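Local structure of ethanolamine kinase Pv091845 (Plasmodium vivax, 2QG7) at the interface of chains A and B. The protein phosphorylates ethanolamine, using ATP, in the first step of phosphatidylethanolamine synthesis from ethanolamine, as a member of the choline/ethanolamine kinase family. Coordinates in Å, arbitrary orientation; residue numbers count along the deposited sequence, not the author numbering. Chains: chain A/B, ethanolamine kinase Pv091845.

Contact 1 and contact 2 are neighbouring patches of one two-fold symmetric interface between two copies of the kinase, their C-alpha centres about 11 Å apart. A:Cys450, just past helix 438-448, belongs to both. On the chain B side helix 262-265 is divided between them, B:Asn262 serving contact 1 and B:Ile263 contact 2. Contact 1 is the more polar patch, where the C-terminal end of chain A receives a phenylalanine from chain B; contact 2 packs helix 438-448 against its own copy. Exchanging the chains repeats both patches, so the same elements are used twice in the deposited pair, which may differ from the form in solution.

Contact 1: the interface of chains A and B. Residues chain A 278, 415, 450, 455, 458; chain B 257-259, 262.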
# COMPACT_ATOMS: atom_id res chain seq x y z
N GLU A 278 -3.68 -24.61 -4.64
CA GLU A 278 -2.28 -24.94 -4.45
C GLU A 278 -1.84 -24.69 -3.01
O GLU A 278 -1.14 -25.53 -2.46
CB GLU A 278 -1.42 -24.19 -5.45
CG GLU A 278 0.03 -24.67 -5.51
CD GLU A 278 0.84 -24.08 -6.69
OE1 GLU A 278 0.65 -22.88 -7.04
OE2 GLU A 278 1.69 -24.83 -7.27
N ILE A 415 1.15 -17.43 3.24
CA ILE A 415 0.38 -17.18 2.03
C ILE A 415 -1.12 -17.34 2.24
O ILE A 415 -1.92 -16.55 1.76
CB ILE A 415 0.82 -18.09 0.86
CG1 ILE A 415 2.32 -17.96 0.56
CG2 ILE A 415 0.08 -17.72 -0.40
CD1 ILE A 415 2.89 -19.20 -0.25
N CYS A 450 1.63 -13.43 -3.61
CA CYS A 450 2.34 -13.72 -4.86
C CYS A 450 3.81 -13.32 -4.80
O CYS A 450 4.54 -13.57 -5.75
CB CYS A 450 1.73 -12.97 -6.03
SG CYS A 450 0.03 -13.39 -6.39
N ARG A 455 6.46 -16.71 -0.92
CA ARG A 455 6.36 -17.94 -1.70
C ARG A 455 7.58 -18.83 -1.55
O ARG A 455 7.50 -20.07 -1.75
CB ARG A 455 6.17 -17.65 -3.20
CG ARG A 455 4.92 -16.91 -3.53
CD ARG A 455 3.68 -17.81 -3.63
NE ARG A 455 3.44 -18.13 -5.03
CZ ARG A 455 2.33 -17.86 -5.71
NH1 ARG A 455 2.25 -18.24 -6.96
NH2 ARG A 455 1.31 -17.24 -5.15
N VAL A 458 7.95 -21.70 1.44
CA VAL A 458 7.33 -22.99 1.29
C VAL A 458 8.31 -24.09 0.81
O VAL A 458 9.39 -23.76 0.27
CB VAL A 458 6.13 -22.91 0.30
CG1 VAL A 458 5.63 -24.34 -0.01
CG2 VAL A 458 4.98 -22.07 0.93
N PHE B 257 7.20 -21.44 -8.50
CA PHE B 257 6.26 -21.02 -7.49
C PHE B 257 6.67 -19.70 -6.81
O PHE B 257 5.83 -18.98 -6.28
CB PHE B 257 6.13 -22.15 -6.44
CG PHE B 257 5.07 -21.92 -5.39
CD1 PHE B 257 3.73 -22.02 -5.71
CD2 PHE B 257 5.43 -21.60 -4.09
CE1 PHE B 257 2.75 -21.79 -4.74
CE2 PHE B 257 4.46 -21.39 -3.11
CZ PHE B 257 3.12 -21.48 -3.45
N ASP B 258 7.95 -19.38 -6.80
CA ASP B 258 8.39 -18.19 -6.06
C ASP B 258 9.05 -17.11 -6.94
O ASP B 258 9.85 -16.29 -6.46
CB ASP B 258 9.33 -18.60 -4.93
CG ASP B 258 10.64 -19.19 -5.45
OD1 ASP B 258 10.64 -19.84 -6.52
OD2 ASP B 258 11.68 -18.97 -4.78
N ALA B 259 8.71 -17.12 -8.23
CA ALA B 259 9.22 -16.15 -9.19
C ALA B 259 8.54 -14.78 -9.09
O ALA B 259 7.37 -14.66 -8.68
CB ALA B 259 9.09 -16.70 -10.60
N ASN B 262 4.92 -13.92 -10.79
CA ASN B 262 3.68 -14.53 -10.29
C ASN B 262 2.57 -13.52 -9.99
O ASN B 262 1.39 -13.89 -9.99
CB ASN B 262 3.93 -15.40 -9.05
CG ASN B 262 4.52 -16.76 -9.39
OD1 ASN B 262 4.05 -17.45 -10.27
ND2 ASN B 262 5.55 -17.14 -8.68
O HOH W 1 6.23 -15.74 -6.46
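One face of the B:Phe257 ring carries the NE end of the A:Arg455 guanidinium, while the carboxylate of A:Glu278 stands at the ring edge. A:Arg455 NE sits over the middle of the ring, 3.7 Å from its centroid, in a cation-pi contact with the planes 24° apart. At the edge, A:Glu278 OE1 lies in the ring plane, 3.3 Å from B:Phe257 CE1, and the carboxylate is turned almost perpendicular to the ring. The carboxylate oxygen, presumably charged, thus faces the ring's C-H rim and the arginine its pi cloud, probably a favourable pairing at both places. A:Ile415 CD1 and A:Val458 add apolar contacts near B:Phe257 CE2, where A:Arg455 O also lies close.

The same arginine nitrogen hydrogen-bonds to the backbone carbonyl of its ring partner: A:Arg455 NE to B:Phe257 O is 2.8 Å, straight at the hydrogen (162°) and nearly along the C=O axis, with the oxygen in the guanidinium plane. Bends at chi2 and chi3 (the latter -97°) fold the arginine so that NE meets ring and carbonyl together. This docks a chain B loop against the C-terminal end of chain A. Beside it, water 1 links B:Ala259 O to A:Cys450 O, with B:Phe257 O more distant, and the side-chain amide of B:Asn262 shares a nearly straight bond with it, ND2 lying 2.7 Å from the water oxygen.

Contact 2: the interface of chains A and B. Residues chain A 444, 447, 450-451; chain B 263, 439-440, 443.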
# COMPACT_ATOMS: atom_id res chain seq x y z
N THR A 444 -3.16 -5.29 -1.39
CA THR A 444 -1.81 -5.40 -0.80
C THR A 444 -1.58 -6.79 -0.19
O THR A 444 -0.49 -7.32 -0.27
CB THR A 444 -1.60 -4.36 0.32
OG1 THR A 444 -1.94 -3.08 -0.18
CG2 THR A 444 -0.18 -4.32 0.86
N THR A 447 -1.45 -9.24 -3.21
CA THR A 447 -0.13 -9.07 -3.81
C THR A 447 0.90 -9.86 -3.01
O THR A 447 1.75 -10.50 -3.63
CB THR A 447 0.28 -7.56 -3.84
OG1 THR A 447 -0.65 -6.86 -4.66
CG2 THR A 447 1.65 -7.38 -4.42
N CYS A 450 1.63 -13.43 -3.61
CA CYS A 450 2.34 -13.72 -4.86
C CYS A 450 3.81 -13.32 -4.80
O CYS A 450 4.54 -13.57 -5.75
CB CYS A 450 1.73 -12.97 -6.03
SG CYS A 450 0.03 -13.39 -6.39
N LEU A 451 4.21 -12.71 -3.69
CA LEU A 451 5.55 -12.13 -3.56
C LEU A 451 6.53 -13.23 -3.23
O LEU A 451 6.23 -14.05 -2.39
CB LEU A 451 5.60 -11.08 -2.44
CG LEU A 451 5.06 -9.67 -2.77
CD1 LEU A 451 5.25 -8.75 -1.58
CD2 LEU A 451 5.77 -9.09 -3.95
N ILE B 263 2.96 -12.28 -9.71
CA ILE B 263 2.01 -11.15 -9.53
C ILE B 263 1.23 -10.82 -10.81
O ILE B 263 0.08 -10.39 -10.77
CB ILE B 263 2.74 -9.87 -8.96
CG1 ILE B 263 1.72 -8.81 -8.52
CG2 ILE B 263 3.80 -9.32 -9.95
CD1 ILE B 263 0.56 -9.36 -7.61
N ILE B 439 6.71 -3.77 -7.17
CA ILE B 439 5.51 -4.61 -7.32
C ILE B 439 4.30 -4.02 -6.59
O ILE B 439 3.21 -3.95 -7.16
CB ILE B 439 5.75 -6.04 -6.78
CG1 ILE B 439 6.97 -6.69 -7.45
CG2 ILE B 439 4.45 -6.89 -6.84
CD1 ILE B 439 6.90 -6.82 -8.97
N ASN B 440 4.49 -3.66 -5.33
CA ASN B 440 3.47 -3.11 -4.52
C ASN B 440 3.05 -1.72 -5.01
O ASN B 440 1.86 -1.37 -4.97
CB ASN B 440 3.96 -3.01 -3.06
CG ASN B 440 3.69 -4.29 -2.25
OD1 ASN B 440 4.60 -4.90 -1.68
ND2 ASN B 440 2.43 -4.71 -2.22
N MET B 443 1.01 -2.25 -8.20
CA MET B 443 -0.31 -2.80 -7.91
C MET B 443 -1.20 -1.78 -7.28
O MET B 443 -2.38 -1.79 -7.54
CB MET B 443 -0.20 -4.03 -6.97
CG MET B 443 0.44 -5.24 -7.61
SD MET B 443 -0.47 -5.77 -9.11
CE MET B 443 -2.06 -6.30 -8.41
O HOH W 2 2.10 -6.79 -0.68
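This is a helix-to-helix patch of an interface between two copies of the kinase in the deposited assembly, two-fold symmetric and possibly that of a homodimer. Mainly apolar among the residues described here, it sets helix 438-448 of one kinase against the same helix of the other.

A:Thr447 is the centre of the patch. Its methyl and hydroxyl branches face different partners: CG2, anti to the backbone N, points at the helix of chain B and meets B:Ile439 CG2 at 3.7 Å, the two side chains running at a slant to each other. The same methyl touches the side-chain amide nitrogen of B:Asn440, with CG2 and ND2 3.5 Å apart. The hydroxyl branch lies along B:Met443, OG1 being 3.5 Å from that residue's CG as the two side chains pass in opposite directions. The methionine is folded at chi2 and chi3 (-58° and -66°), which brings its CE methyl back toward the threonine hydroxyl as well.

On another flank, B:Ile263 reaches in from helix 262-265: its CD1 end lies 3.9 Å from A:Thr447 CA, while its backbone passes close to A:Cys450 CB. A:Leu451 adds its two methyl groups in different directions. CD2 slides past B:Ile439, 3.9 Å from its CG2, and CD1 lies near the side-chain amide oxygen of B:Asn440.

The other end of that amide serves a polar link. B:Asn440 ND2 and water 2 share a nearly straight bond of 2.6 Å (166° at the hydrogen), and the water is 2.7 Å from A:Thr444 O, joining the two helices through a backbone carbonyl. The packing of branched side chains and this water bridge together probably help fix the register of helix 438-448 against its partner, and with it the relative placement of the two kinase chains in the deposited pair.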